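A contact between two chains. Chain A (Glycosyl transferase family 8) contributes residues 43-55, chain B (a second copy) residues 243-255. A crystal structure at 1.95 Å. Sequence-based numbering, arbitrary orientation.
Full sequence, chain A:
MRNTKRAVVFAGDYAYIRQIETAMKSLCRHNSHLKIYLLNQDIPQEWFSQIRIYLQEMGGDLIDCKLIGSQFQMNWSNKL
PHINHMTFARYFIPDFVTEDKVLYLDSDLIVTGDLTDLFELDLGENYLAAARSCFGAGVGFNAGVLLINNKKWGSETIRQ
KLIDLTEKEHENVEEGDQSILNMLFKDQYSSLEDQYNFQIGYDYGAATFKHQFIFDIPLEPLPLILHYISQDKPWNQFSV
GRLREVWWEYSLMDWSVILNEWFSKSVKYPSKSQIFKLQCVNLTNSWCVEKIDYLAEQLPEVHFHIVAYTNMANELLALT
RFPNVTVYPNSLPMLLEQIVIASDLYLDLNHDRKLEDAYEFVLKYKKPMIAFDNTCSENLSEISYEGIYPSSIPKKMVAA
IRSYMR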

# COMPACT_ATOMS: atom_id res chain seq x y z
N ILE A 43 -7.89 -7.63 -6.00
CA ILE A 43 -7.56 -7.46 -4.59
C ILE A 43 -7.52 -8.80 -3.85
O ILE A 43 -8.49 -9.58 -3.91
CB ILE A 43 -8.50 -6.46 -3.88
CG1 ILE A 43 -8.47 -5.10 -4.58
CG2 ILE A 43 -8.11 -6.28 -2.42
CD1 ILE A 43 -9.41 -4.07 -3.96
N PRO A 44 -6.40 -9.09 -3.17
CA PRO A 44 -6.19 -10.35 -2.45
C PRO A 44 -7.24 -10.62 -1.38
O PRO A 44 -7.66 -9.70 -0.68
CB PRO A 44 -4.82 -10.15 -1.80
CG PRO A 44 -4.10 -9.25 -2.75
CD PRO A 44 -5.17 -8.28 -3.22
N GLN A 45 -7.64 -11.88 -1.25
CA GLN A 45 -8.69 -12.29 -0.32
C GLN A 45 -8.34 -12.02 1.14
O GLN A 45 -9.23 -11.76 1.95
CB GLN A 45 -8.99 -13.78 -0.51
CG GLN A 45 -9.75 -14.11 -1.79
CD GLN A 45 -9.65 -15.58 -2.15
OE1 GLN A 45 -8.60 -16.06 -2.57
NE2 GLN A 45 -10.75 -16.31 -1.98
N GLU A 46 -7.04 -12.09 1.46
CA GLU A 46 -6.57 -11.87 2.82
C GLU A 46 -6.88 -10.46 3.31
O GLU A 46 -7.19 -10.25 4.49
CB GLU A 46 -5.05 -12.10 2.91
CG GLU A 46 -4.62 -13.56 2.80
CD GLU A 46 -4.43 -14.01 1.37
OE1 GLU A 46 -4.76 -13.25 0.44
OE2 GLU A 46 -3.95 -15.15 1.17
N TRP A 47 -6.79 -9.50 2.41
CA TRP A 47 -7.12 -8.12 2.74
C TRP A 47 -8.60 -8.02 3.10
O TRP A 47 -8.95 -7.45 4.13
CB TRP A 47 -6.78 -7.18 1.58
CG TRP A 47 -7.01 -5.72 1.88
CD1 TRP A 47 -6.14 -4.84 2.48
CD2 TRP A 47 -8.20 -4.97 1.62
NE1 TRP A 47 -6.72 -3.60 2.59
CE2 TRP A 47 -7.99 -3.65 2.07
CE3 TRP A 47 -9.43 -5.29 1.03
CZ2 TRP A 47 -8.97 -2.66 1.96
CZ3 TRP A 47 -10.40 -4.30 0.92
CH2 TRP A 47 -10.16 -3.00 1.38
N PHE A 48 -9.45 -8.60 2.26
CA PHE A 48 -10.89 -8.59 2.50
C PHE A 48 -11.27 -9.25 3.82
O PHE A 48 -12.09 -8.72 4.56
CB PHE A 48 -11.62 -9.28 1.35
CG PHE A 48 -11.99 -8.37 0.23
CD1 PHE A 48 -13.13 -7.57 0.32
CD2 PHE A 48 -11.22 -8.31 -0.92
CE1 PHE A 48 -13.48 -6.72 -0.71
CE2 PHE A 48 -11.56 -7.46 -1.96
CZ PHE A 48 -12.70 -6.66 -1.86
N SER A 49 -10.68 -10.41 4.11
CA SER A 49 -10.99 -11.13 5.35
C SER A 49 -10.81 -10.27 6.61
O SER A 49 -11.70 -10.22 7.46
CB SER A 49 -10.17 -12.41 5.47
OG SER A 49 -10.59 -13.35 4.49
N GLN A 50 -9.67 -9.59 6.72
CA GLN A 50 -9.37 -8.79 7.90
C GLN A 50 -10.25 -7.55 8.01
O GLN A 50 -10.80 -7.25 9.08
CB GLN A 50 -7.90 -8.37 7.91
CG GLN A 50 -7.51 -7.63 9.19
CD GLN A 50 -7.64 -8.50 10.43
OE1 GLN A 50 -6.84 -9.41 10.65
NE2 GLN A 50 -8.67 -8.23 11.23
N ILE A 51 -10.37 -6.81 6.91
CA ILE A 51 -11.12 -5.57 6.92
C ILE A 51 -12.61 -5.86 7.15
O ILE A 51 -13.31 -5.07 7.79
CB ILE A 51 -10.92 -4.78 5.61
CG1 ILE A 51 -9.44 -4.54 5.35
CG2 ILE A 51 -11.67 -3.46 5.65
CD1 ILE A 51 -8.70 -3.89 6.51
N ARG A 52 -13.07 -7.00 6.64
CA ARG A 52 -14.46 -7.41 6.81
C ARG A 52 -14.80 -7.57 8.29
O ARG A 52 -15.88 -7.18 8.73
CB ARG A 52 -14.75 -8.72 6.07
CG ARG A 52 -16.16 -9.27 6.30
CD ARG A 52 -16.43 -10.50 5.45
NE ARG A 52 -16.36 -10.19 4.03
CZ ARG A 52 -15.51 -10.75 3.18
NH1 ARG A 52 -14.65 -11.68 3.60
NH2 ARG A 52 -15.52 -10.39 1.90
N ILE A 53 -13.86 -8.12 9.06
CA ILE A 53 -14.02 -8.23 10.50
C ILE A 53 -14.19 -6.86 11.16
O ILE A 53 -15.02 -6.68 12.05
CB ILE A 53 -12.82 -8.94 11.15
CG1 ILE A 53 -12.77 -10.41 10.70
CG2 ILE A 53 -12.89 -8.85 12.67
CD1 ILE A 53 -11.57 -11.18 11.23
N TYR A 54 -13.39 -5.89 10.72
CA TYR A 54 -13.49 -4.53 11.25
C TYR A 54 -14.88 -3.97 11.01
O TYR A 54 -15.51 -3.42 11.92
CB TYR A 54 -12.45 -3.61 10.59
CG TYR A 54 -11.02 -3.98 10.86
CD1 TYR A 54 -10.67 -4.75 11.97
CD2 TYR A 54 -10.00 -3.57 10.01
CE1 TYR A 54 -9.35 -5.10 12.22
CE2 TYR A 54 -8.68 -3.92 10.25
CZ TYR A 54 -8.37 -4.68 11.35
OH TYR A 54 -7.05 -5.02 11.59
N LEU A 55 -15.35 -4.10 9.77
CA LEU A 55 -16.65 -3.56 9.39
C LEU A 55 -17.77 -4.19 10.20
O LEU A 55 -18.68 -3.49 10.65
CB LEU A 55 -16.90 -3.76 7.89
CG LEU A 55 -16.59 -2.57 6.98
CD1 LEU A 55 -17.47 -1.39 7.34
CD2 LEU A 55 -15.12 -2.18 7.09
N LEU B 243 3.68 -20.63 3.23
CA LEU B 243 3.80 -19.57 4.25
C LEU B 243 3.29 -18.21 3.79
O LEU B 243 3.69 -17.17 4.32
CB LEU B 243 5.24 -19.45 4.76
CG LEU B 243 5.82 -20.71 5.40
CD1 LEU B 243 7.19 -20.44 6.00
CD2 LEU B 243 4.88 -21.23 6.47
N ARG B 244 2.40 -18.23 2.80
CA ARG B 244 1.78 -17.00 2.31
C ARG B 244 1.09 -16.26 3.45
O ARG B 244 1.16 -15.02 3.53
CB ARG B 244 0.78 -17.33 1.20
CG ARG B 244 -0.05 -16.13 0.75
CD ARG B 244 -1.13 -16.56 -0.23
NE ARG B 244 -2.07 -15.47 -0.51
CZ ARG B 244 -2.02 -14.68 -1.57
NH1 ARG B 244 -1.05 -14.83 -2.47
NH2 ARG B 244 -2.93 -13.72 -1.74
N GLU B 245 0.47 -17.01 4.35
CA GLU B 245 -0.32 -16.41 5.43
C GLU B 245 0.51 -15.59 6.44
O GLU B 245 -0.02 -14.67 7.07
CB GLU B 245 -1.13 -17.48 6.17
CG GLU B 245 -0.29 -18.48 6.94
CD GLU B 245 0.35 -19.53 6.06
OE1 GLU B 245 -0.14 -19.75 4.92
OE2 GLU B 245 1.34 -20.15 6.50
N VAL B 246 1.79 -15.92 6.58
CA VAL B 246 2.64 -15.22 7.54
C VAL B 246 2.90 -13.78 7.09
O VAL B 246 2.97 -12.86 7.91
CB VAL B 246 3.97 -15.95 7.79
CG1 VAL B 246 4.81 -15.22 8.83
CG2 VAL B 246 3.72 -17.40 8.21
N TRP B 247 3.04 -13.59 5.78
CA TRP B 247 3.25 -12.24 5.26
C TRP B 247 2.04 -11.37 5.55
O TRP B 247 2.19 -10.21 5.96
CB TRP B 247 3.50 -12.25 3.74
CG TRP B 247 3.93 -10.88 3.25
CD1 TRP B 247 5.21 -10.39 3.19
CD2 TRP B 247 3.08 -9.81 2.80
NE1 TRP B 247 5.21 -9.10 2.71
CE2 TRP B 247 3.91 -8.72 2.46
CE3 TRP B 247 1.70 -9.68 2.62
CZ2 TRP B 247 3.41 -7.52 1.97
CZ3 TRP B 247 1.20 -8.48 2.13
CH2 TRP B 247 2.05 -7.41 1.82
N TRP B 248 0.85 -11.91 5.33
CA TRP B 248 -0.37 -11.15 5.52
C TRP B 248 -0.62 -10.85 6.98
O TRP B 248 -1.19 -9.80 7.31
CB TRP B 248 -1.56 -11.88 4.89
CG TRP B 248 -1.54 -11.74 3.42
CD1 TRP B 248 -1.10 -12.66 2.52
CD2 TRP B 248 -1.94 -10.59 2.67
NE1 TRP B 248 -1.21 -12.16 1.24
CE2 TRP B 248 -1.73 -10.88 1.31
CE3 TRP B 248 -2.46 -9.33 3.02
CZ2 TRP B 248 -2.02 -9.97 0.29
CZ3 TRP B 248 -2.75 -8.43 2.01
CH2 TRP B 248 -2.54 -8.75 0.66
N GLU B 249 -0.20 -11.75 7.85
CA GLU B 249 -0.31 -11.52 9.29
C GLU B 249 0.38 -10.21 9.68
O GLU B 249 -0.17 -9.41 10.45
CB GLU B 249 0.30 -12.69 10.05
CG GLU B 249 0.02 -12.64 11.54
CD GLU B 249 0.73 -13.72 12.32
OE1 GLU B 249 1.05 -14.78 11.72
OE2 GLU B 249 0.98 -13.51 13.53
N TYR B 250 1.56 -9.98 9.12
CA TYR B 250 2.33 -8.79 9.46
C TYR B 250 1.90 -7.55 8.68
O TYR B 250 1.94 -6.44 9.21
CB TYR B 250 3.83 -9.06 9.29
CG TYR B 250 4.37 -9.96 10.38
CD1 TYR B 250 4.80 -9.43 11.59
CD2 TYR B 250 4.43 -11.33 10.21
CE1 TYR B 250 5.28 -10.25 12.59
CE2 TYR B 250 4.91 -12.16 11.20
CZ TYR B 250 5.33 -11.61 12.39
OH TYR B 250 5.81 -12.44 13.38
N SER B 251 1.50 -7.74 7.43
CA SER B 251 1.03 -6.62 6.62
C SER B 251 -0.21 -5.98 7.24
O SER B 251 -0.38 -4.76 7.21
CB SER B 251 0.74 -7.08 5.20
OG SER B 251 0.16 -6.04 4.43
N LEU B 252 -1.07 -6.82 7.82
CA LEU B 252 -2.33 -6.35 8.37
C LEU B 252 -2.25 -6.02 9.86
O LEU B 252 -3.23 -5.57 10.47
CB LEU B 252 -3.44 -7.38 8.11
CG LEU B 252 -3.74 -7.62 6.63
CD1 LEU B 252 -4.55 -8.89 6.44
CD2 LEU B 252 -4.48 -6.43 6.05
N MSE B 253 -1.08 -6.25 10.45
CA MSE B 253 -0.84 -5.91 11.85
C MSE B 253 -0.75 -4.39 12.05
O MSE B 253 -0.00 -3.71 11.34
CB MSE B 253 0.46 -6.59 12.30
CG MSE B 253 0.77 -6.44 13.78
SE MSE B 253 2.35 -7.46 14.28
CE MSE B 253 1.72 -9.24 13.74
N ASP B 254 -1.52 -3.86 13.01
CA ASP B 254 -1.46 -2.43 13.32
C ASP B 254 -0.21 -2.08 14.13
O ASP B 254 0.24 -2.89 14.94
CB ASP B 254 -2.70 -2.00 14.10
CG ASP B 254 -3.89 -1.70 13.21
OD1 ASP B 254 -3.69 -1.38 12.01
OD2 ASP B 254 -5.03 -1.76 13.72
N TRP B 255 0.34 -0.88 13.94
CA TRP B 255 1.52 -0.46 14.68
C TRP B 255 1.24 -0.39 16.18
O TRP B 255 2.15 -0.58 16.99
CB TRP B 255 2.05 0.89 14.17
CG TRP B 255 2.90 0.80 12.94
CD1 TRP B 255 2.51 1.02 11.65
CD2 TRP B 255 4.29 0.45 12.88
NE1 TRP B 255 3.58 0.84 10.80
CE2 TRP B 255 4.68 0.49 11.53
CE3 TRP B 255 5.25 0.12 13.85
CZ2 TRP B 255 5.99 0.20 11.12
CZ3 TRP B 255 6.54 -0.17 13.45
CH2 TRP B 255 6.90 -0.12 12.10
O HOH W 1 -4.38 -7.46 12.10
O HOH W 2 -5.08 -3.97 10.26
O HOH W 3 -6.21 -3.78 14.45

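Helices that meet across a subunit interface need not press their backbones together; side chains of unequal size can fill the gap, and the contact between two copies of this family 8 glycosyl transferase illustrates the principle. Helix 45-55 of chain A and helix 244-251 of chain B run in broadly the same direction, their axes inclined by 45° and no closer than 10.6 Å. That spacing leaves room for large side chains. The CA atoms come nearest at Glu46(A) and Trp248(B), 6.8 Å apart, and at Gln50(A) and Leu252(B), 7.5 Å apart, so a step of four residues, about one helical turn, is matched on both sides.

The first bump is the indole of Trp248(B), which settles among Pro44(A), Glu46(A) and Trp47(A). The CB of Glu46(A) sits over its face, 3.6 Å from the centroid of the five-membered ring and 20° off the ring normal, a CH-pi contact in which a polar residue lends its aliphatic root to an aromatic surface. The pyrrolidine of Pro44(A), just before the helix, packs against the six-membered ring, CB to CZ2 of Trp248(B) at 3.5 Å, while CB of Trp47(A) lies 4.2 Å from CZ3 of Trp248(B).

The rest of Glu46(A) does different work. With chi1 at m and chi2 at p, its carboxylate reaches Arg244(B), one turn before the tryptophan, and meets the edge of the guanidinium in a two-pronged salt bridge. NE of Arg244(B) donates to OE2 of Glu46(A) at 2.5 Å and NH2 of Arg244(B) to OE1 of Glu46(A) at 2.9 Å, both nearly straight, so charge and hydrogen-bond geometry reinforce each other.

The second bump is Leu252(B), just past the end of its helix, with the largest area covered in this contact. Its forked tip enters a hollow on helix A: CD1 of Leu252(B) lies 3.6 Å from the backbone O of Glu46(A) and 3.7 Å from CB of Gln50(A), and CD2 of Leu252(B) approaches CD1 of Trp47(A) at 4.2 Å.

Where the fit loosens, water completes it. Tyr54(A) OH stands 4.0 Å from Leu252(B) O, and a water bridges them, 2.6 Å from Tyr54(A) OH and donating to Leu252(B) O at 2.5 Å. Another water donates to Leu252(B) O at 2.7 Å and, weakly, to Gln50(A) OE1 at 3.5 Å. A third links Tyr54(A) OH, at 3.2 Å, to Asp254(B) OD2, at 2.5 Å. Thus apolar bumps fill the hollows, and water spans the remaining polar gaps.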